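Local coordinates for SusD superfamily protein (Bacteroides thetaiotaomicron, PDB 3MCX) that is of unassigned function but, as a SusD-family outer-membrane protein that binds zinc in the crystal, probably takes part in nutrient capture at the cell surface, at residues A[296-309]-A[406-418]. Residues are numbered along the deposited sequence; the frame is centred on the assembly and turned at random.
Sequences DFLNLLNEDPKDVR and ILKERRKELVGEG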
ATOM      1  N   ASP A 296     -18.750   3.379  -8.923  1.00  6.24           N
ATOM      2  CA  ASP A 296     -18.465   1.925  -8.838  1.00  6.94           C
ATOM      3  C   ASP A 296     -18.369   1.499  -7.386  1.00  7.04           C
ATOM      4  O   ASP A 296     -18.936   0.485  -7.015  1.00  6.86           O
ATOM      5  CB  ASP A 296     -17.173   1.530  -9.573  1.00  7.22           C
ATOM      6  CG  ASP A 296     -17.036   2.144 -10.951  1.00  8.73           C
ATOM      7  OD1 ASP A 296     -16.867   3.385 -11.087  1.00  8.31           O
ATOM      8  OD2 ASP A 296     -17.074   1.359 -11.918  1.00 10.31           O
ATOM      9  N   PHE A 297     -17.630   2.246  -6.563  1.00  6.65           N
ATOM     10  CA  PHE A 297     -17.482   1.897  -5.174  1.00  6.10           C
ATOM     11  C   PHE A 297     -18.787   2.022  -4.398  1.00  7.19           C
ATOM     12  O   PHE A 297     -19.159   1.127  -3.647  1.00  6.94           O
ATOM     13  CB  PHE A 297     -16.421   2.774  -4.490  1.00  6.42           C
ATOM     14  CG  PHE A 297     -16.209   2.372  -3.056  1.00  6.88           C
ATOM     15  CD1 PHE A 297     -15.589   1.167  -2.767  1.00  8.48           C
ATOM     16  CD2 PHE A 297     -16.733   3.128  -2.012  1.00  8.02           C
ATOM     17  CE1 PHE A 297     -15.438   0.737  -1.451  1.00  8.29           C
ATOM     18  CE2 PHE A 297     -16.604   2.708  -0.721  1.00  8.50           C
ATOM     19  CZ  PHE A 297     -15.956   1.504  -0.436  1.00  8.20           C
ATOM     20  N   LEU A 298     -19.485   3.138  -4.557  1.00  6.55           N
ATOM     21  CA  LEU A 298     -20.743   3.323  -3.817  1.00  6.30           C
ATOM     22  C   LEU A 298     -21.739   2.250  -4.200  1.00  6.32           C
ATOM     23  O   LEU A 298     -22.455   1.720  -3.356  1.00  7.02           O
ATOM     24  CB  LEU A 298     -21.317   4.745  -3.997  1.00  6.06           C
ATOM     25  CG  LEU A 298     -20.460   5.867  -3.364  1.00  6.26           C
ATOM     26  CD1 LEU A 298     -21.208   7.210  -3.494  1.00  8.00           C
ATOM     27  CD2 LEU A 298     -20.093   5.567  -1.900  1.00  8.93           C
ATOM     28  N   ASN A 299     -21.808   1.924  -5.486  1.00  6.95           N
ATOM     29  CA  ASN A 299     -22.748   0.866  -5.915  1.00  6.36           C
ATOM     30  C   ASN A 299     -22.374  -0.454  -5.236  1.00  6.44           C
ATOM     31  O   ASN A 299     -23.251  -1.204  -4.783  1.00  6.25           O
ATOM     32  CB  ASN A 299     -22.737   0.702  -7.438  1.00  7.45           C
ATOM     33  CG  ASN A 299     -23.555   1.768  -8.171  1.00  7.96           C
ATOM     34  OD1 ASN A 299     -24.294   2.556  -7.575  1.00 11.24           O
ATOM     35  ND2 ASN A 299     -23.393   1.797  -9.487  1.00 12.31           N
ATOM     36  N   LEU A 300     -21.085  -0.779  -5.186  1.00  6.00           N
ATOM     37  CA  LEU A 300     -20.629  -2.027  -4.544  1.00  6.07           C
ATOM     38  C   LEU A 300     -21.011  -2.034  -3.073  1.00  6.88           C
ATOM     39  O   LEU A 300     -21.557  -3.002  -2.562  1.00  6.30           O
ATOM     40  CB  LEU A 300     -19.121  -2.171  -4.680  1.00  7.10           C
ATOM     41  CG  LEU A 300     -18.499  -3.347  -3.932  1.00  7.24           C
ATOM     42  CD1 LEU A 300     -18.970  -4.692  -4.463  1.00  9.58           C
ATOM     43  CD2 LEU A 300     -16.979  -3.270  -4.014  1.00  9.26           C
ATOM     44  N   LEU A 301     -20.706  -0.949  -2.365  1.00  6.52           N
ATOM     45  CA  LEU A 301     -21.022  -0.892  -0.922  1.00  6.71           C
ATOM     46  C   LEU A 301     -22.528  -0.930  -0.653  1.00  7.28           C
ATOM     47  O   LEU A 301     -22.985  -1.542   0.317  1.00  6.67           O
ATOM     48  CB  LEU A 301     -20.406   0.360  -0.297  1.00  7.50           C
ATOM     49  CG  LEU A 301     -20.133   0.305   1.206  1.00  9.08           C
ATOM     50  CD1 LEU A 301     -19.106  -0.786   1.600  1.00 10.93           C
ATOM     51  CD2 LEU A 301     -19.617   1.675   1.652  1.00 10.31           C
ATOM     52  N   ASN A 302     -23.309  -0.338  -1.550  1.00  6.93           N
ATOM     53  CA  ASN A 302     -24.751  -0.332  -1.437  1.00  6.77           C
ATOM     54  C   ASN A 302     -25.411  -1.693  -1.719  1.00  6.81           C
ATOM     55  O   ASN A 302     -26.622  -1.838  -1.529  1.00  6.69           O
ATOM     56  CB  ASN A 302     -25.366   0.777  -2.321  1.00  7.18           C
ATOM     57  CG  ASN A 302     -25.172   2.167  -1.724  1.00 10.07           C
ATOM     58  OD1 ASN A 302     -25.095   2.312  -0.509  1.00 14.23           O
ATOM     59  ND2 ASN A 302     -25.098   3.204  -2.579  1.00 16.06           N
ATOM     60  N   GLU A 303     -24.622  -2.685  -2.158  1.00  6.21           N
ATOM     61  CA  GLU A 303     -25.162  -4.047  -2.302  1.00  6.51           C
ATOM     62  C   GLU A 303     -25.588  -4.603  -0.932  1.00  6.99           C
ATOM     63  O   GLU A 303     -26.413  -5.515  -0.872  1.00  8.43           O
ATOM     64  CB  GLU A 303     -24.182  -5.008  -3.005  1.00  6.46           C
ATOM     65  CG  GLU A 303     -23.916  -4.609  -4.438  1.00  6.62           C
ATOM     66  CD  GLU A 303     -22.903  -5.471  -5.159  1.00 10.35           C
ATOM     67  OE1 GLU A 303     -22.486  -6.522  -4.639  1.00 10.77           O
ATOM     68  OE2 GLU A 303     -22.494  -5.081  -6.278  1.00 14.26           O
ATOM     69  N   ASP A 304     -25.018  -4.064   0.142  1.00  6.67           N
ATOM     70  CA  ASP A 304     -25.441  -4.444   1.497  1.00  6.34           C
ATOM     71  C   ASP A 304     -25.676  -3.191   2.342  1.00  6.27           C
ATOM     72  O   ASP A 304     -24.718  -2.585   2.817  1.00  6.14           O
ATOM     73  CB  ASP A 304     -24.412  -5.395   2.159  1.00  6.34           C
ATOM     74  CG  ASP A 304     -24.808  -5.796   3.576  1.00  6.09           C
ATOM     75  OD1 ASP A 304     -25.928  -5.445   4.009  1.00  6.83           O
ATOM     76  OD2 ASP A 304     -23.972  -6.446   4.254  1.00  8.12           O
ATOM     77  N   PRO A 305     -26.945  -2.794   2.523  1.00  7.49           N
ATOM     78  CA  PRO A 305     -27.227  -1.600   3.332  1.00  8.05           C
ATOM     79  C   PRO A 305     -26.868  -1.707   4.815  1.00  8.52           C
ATOM     80  O   PRO A 305     -26.789  -0.659   5.476  1.00  8.85           O
ATOM     81  CB  PRO A 305     -28.738  -1.388   3.172  1.00  8.73           C
ATOM     82  CG  PRO A 305     -29.197  -2.340   2.176  1.00 11.22           C
ATOM     83  CD  PRO A 305     -28.146  -3.322   1.854  1.00  8.08           C
ATOM     84  N   LYS A 306     -26.626  -2.928   5.323  1.00  7.84           N
ATOM     85  CA  LYS A 306     -26.289  -3.143   6.741  1.00  8.70           C
ATOM     86  C   LYS A 306     -24.775  -3.092   7.004  1.00  7.93           C
ATOM     87  O   LYS A 306     -24.321  -3.309   8.133  1.00  7.66           O
ATOM     88  CB  LYS A 306     -26.808  -4.523   7.202  1.00  8.19           C
ATOM     89  CG  LYS A 306     -28.304  -4.761   6.974  1.00 11.45           C
ATOM     90  CD  LYS A 306     -29.134  -3.765   7.682  1.00 14.52           C
ATOM     91  CE  LYS A 306     -30.604  -4.183   7.618  1.00 16.75           C
ATOM     92  NZ  LYS A 306     -31.487  -3.190   8.278  1.00 19.36           N
ATOM     93  N   ASP A 307     -23.997  -2.833   5.965  1.00  6.90           N
ATOM     94  CA  ASP A 307     -22.554  -2.830   6.046  1.00  6.35           C
ATOM     95  C   ASP A 307     -22.080  -1.636   6.918  1.00  6.67           C
ATOM     96  O   ASP A 307     -22.415  -0.481   6.652  1.00  7.27           O
ATOM     97  CB  ASP A 307     -21.983  -2.742   4.637  1.00  6.26           C
ATOM     98  CG  ASP A 307     -20.528  -3.091   4.569  1.00  8.07           C
ATOM     99  OD1 ASP A 307     -19.700  -2.594   5.389  1.00  6.67           O
ATOM    100  OD2 ASP A 307     -20.145  -3.840   3.628  1.00  7.35           O
ATOM    101  N   VAL A 308     -21.295  -1.914   7.950  1.00  6.44           N
ATOM    102  CA  VAL A 308     -20.779  -0.838   8.812  1.00  6.09           C
ATOM    103  C   VAL A 308     -19.902   0.154   8.041  1.00  6.78           C
ATOM    104  O   VAL A 308     -19.799   1.308   8.452  1.00  7.73           O
ATOM    105  CB  VAL A 308     -19.980  -1.423  10.003  1.00  5.92           C
ATOM    106  CG1 VAL A 308     -18.667  -2.027   9.573  1.00  6.93           C
ATOM    107  CG2 VAL A 308     -19.792  -0.347  11.140  1.00  6.77           C
ATOM    108  N   ARG A 309     -19.290  -0.262   6.932  1.00  6.40           N
ATOM    109  CA  ARG A 309     -18.355   0.596   6.187  1.00  6.58           C
ATOM    110  C   ARG A 309     -19.045   1.791   5.499  1.00  6.81           C
ATOM    111  O   ARG A 309     -18.356   2.719   5.061  1.00  6.88           O
ATOM    112  CB  ARG A 309     -17.526  -0.274   5.228  1.00  6.87           C
ATOM    113  CG  ARG A 309     -16.578  -1.156   6.016  1.00  6.81           C
ATOM    114  CD  ARG A 309     -16.018  -2.329   5.241  1.00  6.27           C
ATOM    115  NE  ARG A 309     -17.048  -3.303   4.890  1.00  6.48           N
ATOM    116  CZ  ARG A 309     -16.806  -4.562   4.548  1.00  6.14           C
ATOM    117  NH1 ARG A 309     -15.570  -5.056   4.567  1.00  7.13           N
ATOM    118  NH2 ARG A 309     -17.799  -5.333   4.171  1.00  6.02           N
ATOM    119  N   ILE A 406     -14.416 -12.780  -2.620  1.00  5.88           N
ATOM    120  CA  ILE A 406     -13.275 -12.319  -1.865  1.00  6.10           C
ATOM    121  C   ILE A 406     -12.820 -10.933  -2.337  1.00  6.59           C
ATOM    122  O   ILE A 406     -12.552 -10.023  -1.535  1.00  6.61           O
ATOM    123  CB  ILE A 406     -12.082 -13.294  -1.979  1.00  6.48           C
ATOM    124  CG1 ILE A 406     -12.437 -14.663  -1.390  1.00  6.69           C
ATOM    125  CG2 ILE A 406     -10.868 -12.708  -1.266  1.00  7.63           C
ATOM    126  CD1 ILE A 406     -11.358 -15.726  -1.722  1.00  7.19           C
ATOM    127  N   LEU A 407     -12.725 -10.777  -3.654  1.00  6.74           N
ATOM    128  CA  LEU A 407     -12.253  -9.520  -4.223  1.00  6.90           C
ATOM    129  C   LEU A 407     -13.208  -8.355  -3.939  1.00  6.51           C
ATOM    130  O   LEU A 407     -12.741  -7.243  -3.681  1.00  6.62           O
ATOM    131  CB  LEU A 407     -11.960  -9.706  -5.730  1.00  6.28           C
ATOM    132  CG  LEU A 407     -10.831 -10.712  -6.027  1.00  7.21           C
ATOM    133  CD1 LEU A 407     -10.531 -10.688  -7.562  1.00  8.70           C
ATOM    134  CD2 LEU A 407      -9.536 -10.440  -5.264  1.00  8.72           C
ATOM    135  N   LYS A 408     -14.524  -8.617  -3.998  1.00  6.88           N
ATOM    136  CA  LYS A 408     -15.501  -7.635  -3.510  1.00  6.80           C
ATOM    137  C   LYS A 408     -15.264  -7.250  -2.057  1.00  6.89           C
ATOM    138  O   LYS A 408     -15.273  -6.066  -1.724  1.00  6.79           O
ATOM    139  CB  LYS A 408     -16.930  -8.135  -3.658  1.00  7.05           C
ATOM    140  CG  LYS A 408     -17.491  -8.120  -5.083  1.00  8.70           C
ATOM    141  CD  LYS A 408     -18.977  -8.465  -5.086  1.00 11.55           C
ATOM    142  CE  LYS A 408     -19.672  -8.262  -6.418  1.00 13.32           C
ATOM    143  NZ  LYS A 408     -21.165  -8.457  -6.321  1.00 11.58           N
ATOM    144  N   GLU A 409     -15.048  -8.217  -1.182  1.00  6.26           N
ATOM    145  CA  GLU A 409     -14.820  -7.903   0.221  1.00  6.90           C
ATOM    146  C   GLU A 409     -13.561  -7.086   0.405  1.00  7.46           C
ATOM    147  O   GLU A 409     -13.536  -6.141   1.221  1.00  7.21           O
ATOM    148  CB  GLU A 409     -14.755  -9.188   1.053  1.00  6.51           C
ATOM    149  CG  GLU A 409     -14.991  -8.952   2.537  1.00  7.62           C
ATOM    150  CD  GLU A 409     -16.353  -8.396   2.833  1.00  7.93           C
ATOM    151  OE1 GLU A 409     -17.299  -8.579   2.039  1.00  8.08           O
ATOM    152  OE2 GLU A 409     -16.479  -7.786   3.913  1.00  8.69           O
ATOM    153  N   ARG A 410     -12.501  -7.411  -0.335  1.00  7.10           N
ATOM    154  CA  ARG A 410     -11.271  -6.628  -0.266  1.00  7.30           C
ATOM    155  C   ARG A 410     -11.472  -5.187  -0.691  1.00  7.44           C
ATOM    156  O   ARG A 410     -10.915  -4.265  -0.085  1.00  7.30           O
ATOM    157  CB  ARG A 410     -10.163  -7.243  -1.129  1.00  7.89           C
ATOM    158  CG  ARG A 410      -9.627  -8.606  -0.623  1.00  8.23           C
ATOM    159  CD  ARG A 410      -8.530  -9.176  -1.554  1.00  8.54           C
ATOM    160  NE  ARG A 410      -7.380  -8.290  -1.561  1.00  9.37           N
ATOM    161  CZ  ARG A 410      -6.339  -8.334  -0.733  1.00 12.07           C
ATOM    162  NH1 ARG A 410      -6.167  -9.330   0.128  1.00 15.14           N
ATOM    163  NH2 ARG A 410      -5.439  -7.409  -0.831  1.00 12.91           N
ATOM    164  N   ARG A 411     -12.249  -4.978  -1.749  1.00  7.19           N
ATOM    165  CA  ARG A 411     -12.536  -3.616  -2.217  1.00  7.76           C
ATOM    166  C   ARG A 411     -13.266  -2.825  -1.117  1.00  7.52           C
ATOM    167  O   ARG A 411     -12.966  -1.646  -0.879  1.00  7.39           O
ATOM    168  CB  ARG A 411     -13.343  -3.624  -3.518  1.00  7.79           C
ATOM    169  CG  ARG A 411     -12.450  -3.982  -4.714  1.00  8.64           C
ATOM    170  CD  ARG A 411     -13.311  -4.288  -5.904  1.00  7.95           C
ATOM    171  NE  ARG A 411     -14.055  -3.121  -6.363  1.00  7.98           N
ATOM    172  CZ  ARG A 411     -15.070  -3.169  -7.222  1.00  9.83           C
ATOM    173  NH1 ARG A 411     -15.491  -4.340  -7.727  1.00 10.88           N
ATOM    174  NH2 ARG A 411     -15.687  -2.039  -7.592  1.00 10.22           N
ATOM    175  N   LYS A 412     -14.219  -3.465  -0.456  1.00  6.70           N
ATOM    176  CA  LYS A 412     -14.975  -2.797   0.608  1.00  6.88           C
ATOM    177  C   LYS A 412     -14.055  -2.505   1.825  1.00  7.83           C
ATOM    178  O   LYS A 412     -14.098  -1.433   2.402  1.00  7.01           O
ATOM    179  CB  LYS A 412     -16.149  -3.641   1.068  1.00  6.97           C
ATOM    180  CG  LYS A 412     -17.258  -3.820   0.030  1.00  7.61           C
ATOM    181  CD  LYS A 412     -18.328  -4.777   0.512  1.00  7.62           C
ATOM    182  CE  LYS A 412     -19.300  -5.157  -0.587  1.00  7.50           C
ATOM    183  NZ  LYS A 412     -20.475  -5.923  -0.055  1.00  7.75           N
ATOM    184  N   GLU A 413     -13.230  -3.466   2.210  1.00  7.69           N
ATOM    185  CA  GLU A 413     -12.457  -3.394   3.430  1.00  7.34           C
ATOM    186  C   GLU A 413     -11.238  -2.505   3.302  1.00  7.89           C
ATOM    187  O   GLU A 413     -10.889  -1.807   4.242  1.00  8.31           O
ATOM    188  CB  GLU A 413     -12.014  -4.805   3.874  1.00  6.78           C
ATOM    189  CG  GLU A 413     -11.324  -4.824   5.245  1.00  7.07           C
ATOM    190  CD  GLU A 413     -12.200  -4.218   6.344  1.00  7.88           C
ATOM    191  OE1 GLU A 413     -13.412  -4.512   6.346  1.00  6.95           O
ATOM    192  OE2 GLU A 413     -11.686  -3.459   7.213  1.00  8.50           O
ATOM    193  N   LEU A 414     -10.574  -2.547   2.154  1.00  7.76           N
ATOM    194  CA  LEU A 414      -9.236  -1.965   2.004  1.00  7.92           C
ATOM    195  C   LEU A 414      -9.204  -0.709   1.141  1.00  8.05           C
ATOM    196  O   LEU A 414      -8.142  -0.205   0.807  1.00  7.51           O
ATOM    197  CB  LEU A 414      -8.279  -3.018   1.432  1.00  8.14           C
ATOM    198  CG  LEU A 414      -8.128  -4.284   2.305  1.00  8.19           C
ATOM    199  CD1 LEU A 414      -7.261  -5.335   1.626  1.00  9.54           C
ATOM    200  CD2 LEU A 414      -7.548  -3.916   3.674  1.00 10.27           C
ATOM    201  N   VAL A 415     -10.386  -0.184   0.824  1.00  7.81           N
ATOM    202  CA  VAL A 415     -10.466   1.070   0.070  1.00  7.24           C
ATOM    203  C   VAL A 415      -9.617   2.147   0.757  1.00  7.33           C
ATOM    204  O   VAL A 415      -9.692   2.337   1.952  1.00  7.82           O
ATOM    205  CB  VAL A 415     -11.938   1.548  -0.087  1.00  7.26           C
ATOM    206  CG1 VAL A 415     -12.602   1.879   1.278  1.00  6.70           C
ATOM    207  CG2 VAL A 415     -12.005   2.744  -1.052  1.00  8.02           C
ATOM    208  N   GLY A 416      -8.770   2.821   0.004  1.00  6.80           N
ATOM    209  CA  GLY A 416      -7.950   3.892   0.581  1.00  7.47           C
ATOM    210  C   GLY A 416      -6.625   3.435   1.170  1.00  7.79           C
ATOM    211  O   GLY A 416      -5.821   4.260   1.575  1.00  8.83           O
ATOM    212  N   GLU A 417      -6.357   2.137   1.161  1.00  7.30           N
ATOM    213  CA  GLU A 417      -5.183   1.577   1.821  1.00  8.12           C
ATOM    214  C   GLU A 417      -4.112   1.033   0.859  1.00  8.77           C
ATOM    215  O   GLU A 417      -3.137   0.383   1.288  1.00 10.95           O
ATOM    216  CB  GLU A 417      -5.622   0.566   2.896  1.00  8.17           C
ATOM    217  CG  GLU A 417      -6.417   1.245   4.010  1.00  8.08           C
ATOM    218  CD  GLU A 417      -6.956   0.268   5.036  1.00  9.12           C
ATOM    219  OE1 GLU A 417      -6.202  -0.137   5.937  1.00 10.58           O
ATOM    220  OE2 GLU A 417      -8.119  -0.112   4.893  1.00  8.93           O
ATOM    221  N   GLY A 418      -4.240   1.395  -0.402  1.00  8.30           N
ATOM    222  CA  GLY A 418      -3.135   1.263  -1.340  1.00  7.67           C
ATOM    223  C   GLY A 418      -2.918  -0.073  -2.006  1.00  8.29           C
ATOM    224  O   GLY A 418      -1.915  -0.237  -2.674  1.00  8.50           O
TER
HETATM  225  O   HOH W   1     -21.548  -3.750   1.285  1.00  7.16           O
HETATM  226  O   HOH W   2     -21.566  -7.337  -2.187  1.00 10.81           O
HETATM  227  O   HOH W   3     -21.191  -6.036  -8.254  1.00 25.95           O
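Arg309 meets helix 406-414 with its guanidinium group end-on to Glu409: Arg309 NH1 and NH2 both donate to Glu409 OE2, at 3.0 and 2.8 Å, from one face of a carboxylate turned 44° from the guanidinium plane. Arg309 NH1 also donates to Glu413 OE1, one helical turn on, at 2.8 Å, while Lys412 CB lies over the centre of one guanidinium face. Beside this network Leu300 lays its two methyls on side chains of the helix: CD2 sits centrally over the Arg411 guanidinium, 3.7 Å above its plane, and CD1 rests on Lys408 CG and CD. With CG anti to the backbone N (chi1 -177°), Phe297 brings CE1 to Arg411 O, and Val415 CG2 makes a CH-pi contact over the ring face. At the border Lys408 NZ bridges to Glu303 OE1 at 2.9 Å, and the extended Lys412 chain carries its ammonium to two waters, which link it to Leu301 O, Asp307 OD2 and Glu303 OE1.

Behind Arg309, Asp307 fixes the guanidinium side-on, Asp307 OD1 taking Arg309 NE at 2.8 Å and OD2 taking NH2; OD1 also closes an Asx turn with Arg309 N. A methionine in place of Arg309 would probably leave the carboxylates of Asp307 and Glu409 without this shared positive partner. The four-residue salt-bridge network thus ties the loop after helix 295-301 to helix 403-414 within the SusD-family region. Further out, Arg388, Arg355 and Tyr244 hold Glu413, and Asp55 bridges Arg411. The axes of segments 296-301 and 406-414 approach to 10.3 Å and cross at -111°; helices 356-370 and 374-385 pack against helix 406-414, and strand 313-314 touches Phe297 and Leu301.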